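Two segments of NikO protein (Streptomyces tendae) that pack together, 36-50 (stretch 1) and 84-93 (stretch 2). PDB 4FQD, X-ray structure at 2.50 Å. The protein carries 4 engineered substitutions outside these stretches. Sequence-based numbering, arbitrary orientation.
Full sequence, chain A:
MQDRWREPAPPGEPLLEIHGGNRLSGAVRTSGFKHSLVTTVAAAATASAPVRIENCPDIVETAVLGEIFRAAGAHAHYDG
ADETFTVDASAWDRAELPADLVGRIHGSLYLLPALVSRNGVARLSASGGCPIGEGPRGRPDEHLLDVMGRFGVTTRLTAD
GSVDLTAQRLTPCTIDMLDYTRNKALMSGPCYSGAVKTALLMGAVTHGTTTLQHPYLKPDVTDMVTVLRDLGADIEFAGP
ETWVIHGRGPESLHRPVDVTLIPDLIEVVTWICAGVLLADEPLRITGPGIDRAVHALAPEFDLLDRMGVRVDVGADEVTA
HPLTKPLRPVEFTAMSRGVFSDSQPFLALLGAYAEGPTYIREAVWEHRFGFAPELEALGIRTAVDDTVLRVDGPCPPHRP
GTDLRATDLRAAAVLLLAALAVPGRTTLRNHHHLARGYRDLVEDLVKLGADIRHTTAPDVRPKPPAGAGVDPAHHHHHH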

# COMPACT_ATOMS: atom_id res chain seq x y z
N SER A 36 4.59 -16.17 20.36
CA SER A 36 5.07 -15.76 21.68
C SER A 36 5.51 -16.98 22.48
O SER A 36 6.45 -16.91 23.27
CB SER A 36 3.98 -15.01 22.45
OG SER A 36 3.76 -13.73 21.90
N LEU A 37 4.82 -18.10 22.26
CA LEU A 37 5.18 -19.36 22.89
C LEU A 37 6.59 -19.78 22.49
O LEU A 37 7.38 -20.20 23.32
CB LEU A 37 4.18 -20.44 22.50
CG LEU A 37 4.58 -21.88 22.82
CD1 LEU A 37 4.77 -22.08 24.32
CD2 LEU A 37 3.55 -22.85 22.28
N VAL A 38 6.89 -19.65 21.20
CA VAL A 38 8.20 -20.00 20.67
C VAL A 38 9.30 -19.16 21.31
O VAL A 38 10.30 -19.69 21.78
CB VAL A 38 8.25 -19.82 19.14
CG1 VAL A 38 9.69 -19.88 18.64
CG2 VAL A 38 7.39 -20.88 18.45
N THR A 39 9.10 -17.84 21.33
CA THR A 39 10.10 -16.92 21.85
C THR A 39 10.27 -17.03 23.37
O THR A 39 11.36 -16.83 23.90
CB THR A 39 9.79 -15.46 21.47
OG1 THR A 39 8.45 -15.14 21.87
CG2 THR A 39 9.93 -15.26 19.97
N THR A 40 9.18 -17.35 24.07
CA THR A 40 9.24 -17.53 25.51
C THR A 40 10.02 -18.80 25.85
O THR A 40 10.85 -18.81 26.76
CB THR A 40 7.83 -17.62 26.13
OG1 THR A 40 7.10 -16.42 25.83
CG2 THR A 40 7.91 -17.79 27.64
N VAL A 41 9.75 -19.87 25.11
CA VAL A 41 10.46 -21.13 25.28
C VAL A 41 11.92 -20.97 24.88
O VAL A 41 12.82 -21.49 25.55
CB VAL A 41 9.80 -22.25 24.45
CG1 VAL A 41 10.73 -23.45 24.33
CG2 VAL A 41 8.47 -22.66 25.06
N ALA A 42 12.16 -20.22 23.81
CA ALA A 42 13.52 -19.96 23.33
C ALA A 42 14.33 -19.23 24.39
O ALA A 42 15.51 -19.53 24.60
CB ALA A 42 13.48 -19.16 22.04
N ALA A 43 13.70 -18.27 25.06
CA ALA A 43 14.34 -17.53 26.13
C ALA A 43 14.57 -18.42 27.35
O ALA A 43 15.55 -18.27 28.07
CB ALA A 43 13.51 -16.32 26.51
N ALA A 44 13.65 -19.36 27.56
CA ALA A 44 13.74 -20.29 28.67
C ALA A 44 14.87 -21.29 28.47
O ALA A 44 15.48 -21.76 29.43
CB ALA A 44 12.42 -21.02 28.86
N ALA A 45 15.16 -21.60 27.21
CA ALA A 45 16.19 -22.57 26.87
C ALA A 45 17.59 -22.07 27.22
O ALA A 45 18.53 -22.85 27.34
CB ALA A 45 16.12 -22.93 25.39
N THR A 46 17.72 -20.76 27.38
CA THR A 46 19.00 -20.15 27.71
C THR A 46 19.20 -20.06 29.22
O THR A 46 20.31 -19.83 29.69
CB THR A 46 19.10 -18.73 27.13
OG1 THR A 46 18.26 -17.84 27.88
CG2 THR A 46 18.68 -18.71 25.67
N ALA A 47 18.12 -20.24 29.97
CA ALA A 47 18.13 -20.00 31.41
C ALA A 47 18.36 -21.25 32.24
O ALA A 47 18.39 -22.37 31.73
CB ALA A 47 16.85 -19.31 31.83
N SER A 48 18.53 -21.05 33.55
CA SER A 48 18.69 -22.14 34.50
C SER A 48 17.57 -22.08 35.52
O SER A 48 17.75 -22.46 36.68
CB SER A 48 20.04 -22.03 35.21
OG SER A 48 21.10 -21.91 34.28
N ALA A 49 16.41 -21.61 35.09
CA ALA A 49 15.26 -21.44 35.97
C ALA A 49 13.99 -21.95 35.31
O ALA A 49 13.85 -21.88 34.09
CB ALA A 49 15.11 -19.98 36.36
N PRO A 50 13.05 -22.47 36.12
CA PRO A 50 11.77 -22.95 35.58
C PRO A 50 10.91 -21.80 35.07
O PRO A 50 10.83 -20.75 35.71
CB PRO A 50 11.11 -23.61 36.79
CG PRO A 50 11.73 -22.95 37.97
CD PRO A 50 13.15 -22.68 37.57
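Stretch 2, residues 84-93: TFTVDASAWD

Stretch 2 lies along stretch 1 as a strand beside a helix, in a mostly apolar contact that has no direct hydrogen bond across it and is bridged near the C-terminal end of the strand by one water. The backbone of residues 84-88 is extended, with phi/psi of -108°/116° at Phe85 and -155°/115° at Asp88, and then leaves the strand in a type I turn from Ala89 to Trp92. Its N-to-C direction makes an angle of 28° with that of helix 36-44, so the two run roughly parallel, and their axes come within 9.0 Å.

Side chains of Phe85 and Val87 reach across that spacing. Phe85 (chi1 t) points toward the helix; its CD2 is 4.0 Å from Leu37 CD1, which sits at the ring edge, and its CE2 is 4.0 Å from Val41 CG2. These partners are four residues apart, one helical turn. A further step along, Val87 CG2 lies 3.7 Å from Ala44 CB.

The two stretches then close in: CA atoms are 9.3 Å apart at Leu37 and Phe85, but 5.2 Å at Ala45 and Ala89. Ala89 CB points into the type I turn from Ala44 to Ala47, 3.4 Å from Ala44 O and 3.5 Å from Ala47 O. Beside it, Trp92 CZ3 approaches Ala45 CB at 4.1 Å.

Water 1 accepts from Ala89 N (2.7 Å) and donates to Ala44 O (2.6 Å) and Ala49 O (2.7 Å), linking backbone groups that do not pair directly. Past the turn, Pro50 CA makes a CA-H...O contact with Val87 O at 3.3 Å, and Pro50 CD is 3.6 Å from Asp88 OD2. Ser90 OG lies 2.9 Å from Ser48 O, yet its hydrogen bond goes to Asp88 OD1, at a very short 2.5 Å.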

# COMPACT_ATOMS: atom_id res chain seq x y z
N THR A 84 -1.22 -25.17 30.77
CA THR A 84 -0.00 -24.62 31.35
C THR A 84 1.23 -25.40 30.91
O THR A 84 1.30 -26.62 31.07
CB THR A 84 -0.08 -24.60 32.89
OG1 THR A 84 -1.18 -23.79 33.30
CG2 THR A 84 1.21 -24.05 33.47
N PHE A 85 2.20 -24.68 30.35
CA PHE A 85 3.45 -25.29 29.90
C PHE A 85 4.58 -24.90 30.83
O PHE A 85 4.93 -23.73 30.94
CB PHE A 85 3.77 -24.84 28.48
CG PHE A 85 4.78 -25.70 27.77
CD1 PHE A 85 5.02 -27.00 28.20
CD2 PHE A 85 5.50 -25.20 26.70
CE1 PHE A 85 5.96 -27.79 27.55
CE2 PHE A 85 6.43 -25.99 26.04
CZ PHE A 85 6.66 -27.28 26.47
N THR A 86 5.16 -25.89 31.51
CA THR A 86 6.27 -25.64 32.42
C THR A 86 7.57 -26.26 31.89
O THR A 86 7.66 -27.48 31.73
CB THR A 86 5.99 -26.18 33.83
OG1 THR A 86 4.82 -25.53 34.36
CG2 THR A 86 7.17 -25.90 34.75
N VAL A 87 8.56 -25.41 31.64
CA VAL A 87 9.85 -25.87 31.13
C VAL A 87 10.98 -25.45 32.06
O VAL A 87 10.84 -24.51 32.84
CB VAL A 87 10.13 -25.32 29.72
CG1 VAL A 87 9.12 -25.86 28.72
CG2 VAL A 87 10.11 -23.80 29.74
N ASP A 88 12.10 -26.17 31.98
CA ASP A 88 13.28 -25.85 32.78
C ASP A 88 14.53 -26.38 32.08
O ASP A 88 14.69 -27.59 31.92
CB ASP A 88 13.16 -26.46 34.18
CG ASP A 88 14.12 -25.83 35.18
OD1 ASP A 88 15.09 -25.18 34.75
OD2 ASP A 88 13.90 -26.00 36.39
N ALA A 89 15.40 -25.47 31.68
CA ALA A 89 16.60 -25.84 30.93
C ALA A 89 17.83 -25.94 31.82
O ALA A 89 18.96 -25.84 31.35
CB ALA A 89 16.84 -24.84 29.80
N SER A 90 17.61 -26.14 33.12
CA SER A 90 18.71 -26.23 34.08
C SER A 90 19.62 -27.41 33.80
O SER A 90 20.84 -27.27 33.75
CB SER A 90 18.16 -26.32 35.51
OG SER A 90 17.33 -25.22 35.82
N ALA A 91 19.02 -28.59 33.60
CA ALA A 91 19.79 -29.81 33.40
C ALA A 91 20.03 -30.11 31.92
O ALA A 91 20.29 -31.26 31.55
CB ALA A 91 19.10 -30.99 34.07
N TRP A 92 19.95 -29.08 31.09
CA TRP A 92 20.20 -29.23 29.66
C TRP A 92 21.66 -29.61 29.42
O TRP A 92 22.56 -28.81 29.67
CB TRP A 92 19.87 -27.91 28.94
CG TRP A 92 19.66 -28.05 27.46
CD1 TRP A 92 20.56 -28.53 26.55
CD2 TRP A 92 18.49 -27.69 26.72
NE1 TRP A 92 20.01 -28.50 25.29
CE2 TRP A 92 18.74 -27.99 25.37
CE3 TRP A 92 17.25 -27.15 27.08
CZ2 TRP A 92 17.80 -27.76 24.37
CZ3 TRP A 92 16.31 -26.92 26.08
CH2 TRP A 92 16.59 -27.23 24.75
N ASP A 93 21.88 -30.82 28.94
CA ASP A 93 23.25 -31.29 28.70
C ASP A 93 23.68 -31.10 27.25
O ASP A 93 23.06 -30.34 26.51
CB ASP A 93 23.41 -32.76 29.13
CG ASP A 93 22.48 -33.70 28.39
OD1 ASP A 93 22.40 -33.62 27.14
OD2 ASP A 93 21.82 -34.52 29.05
O HOH W 1 14.73 -22.86 31.68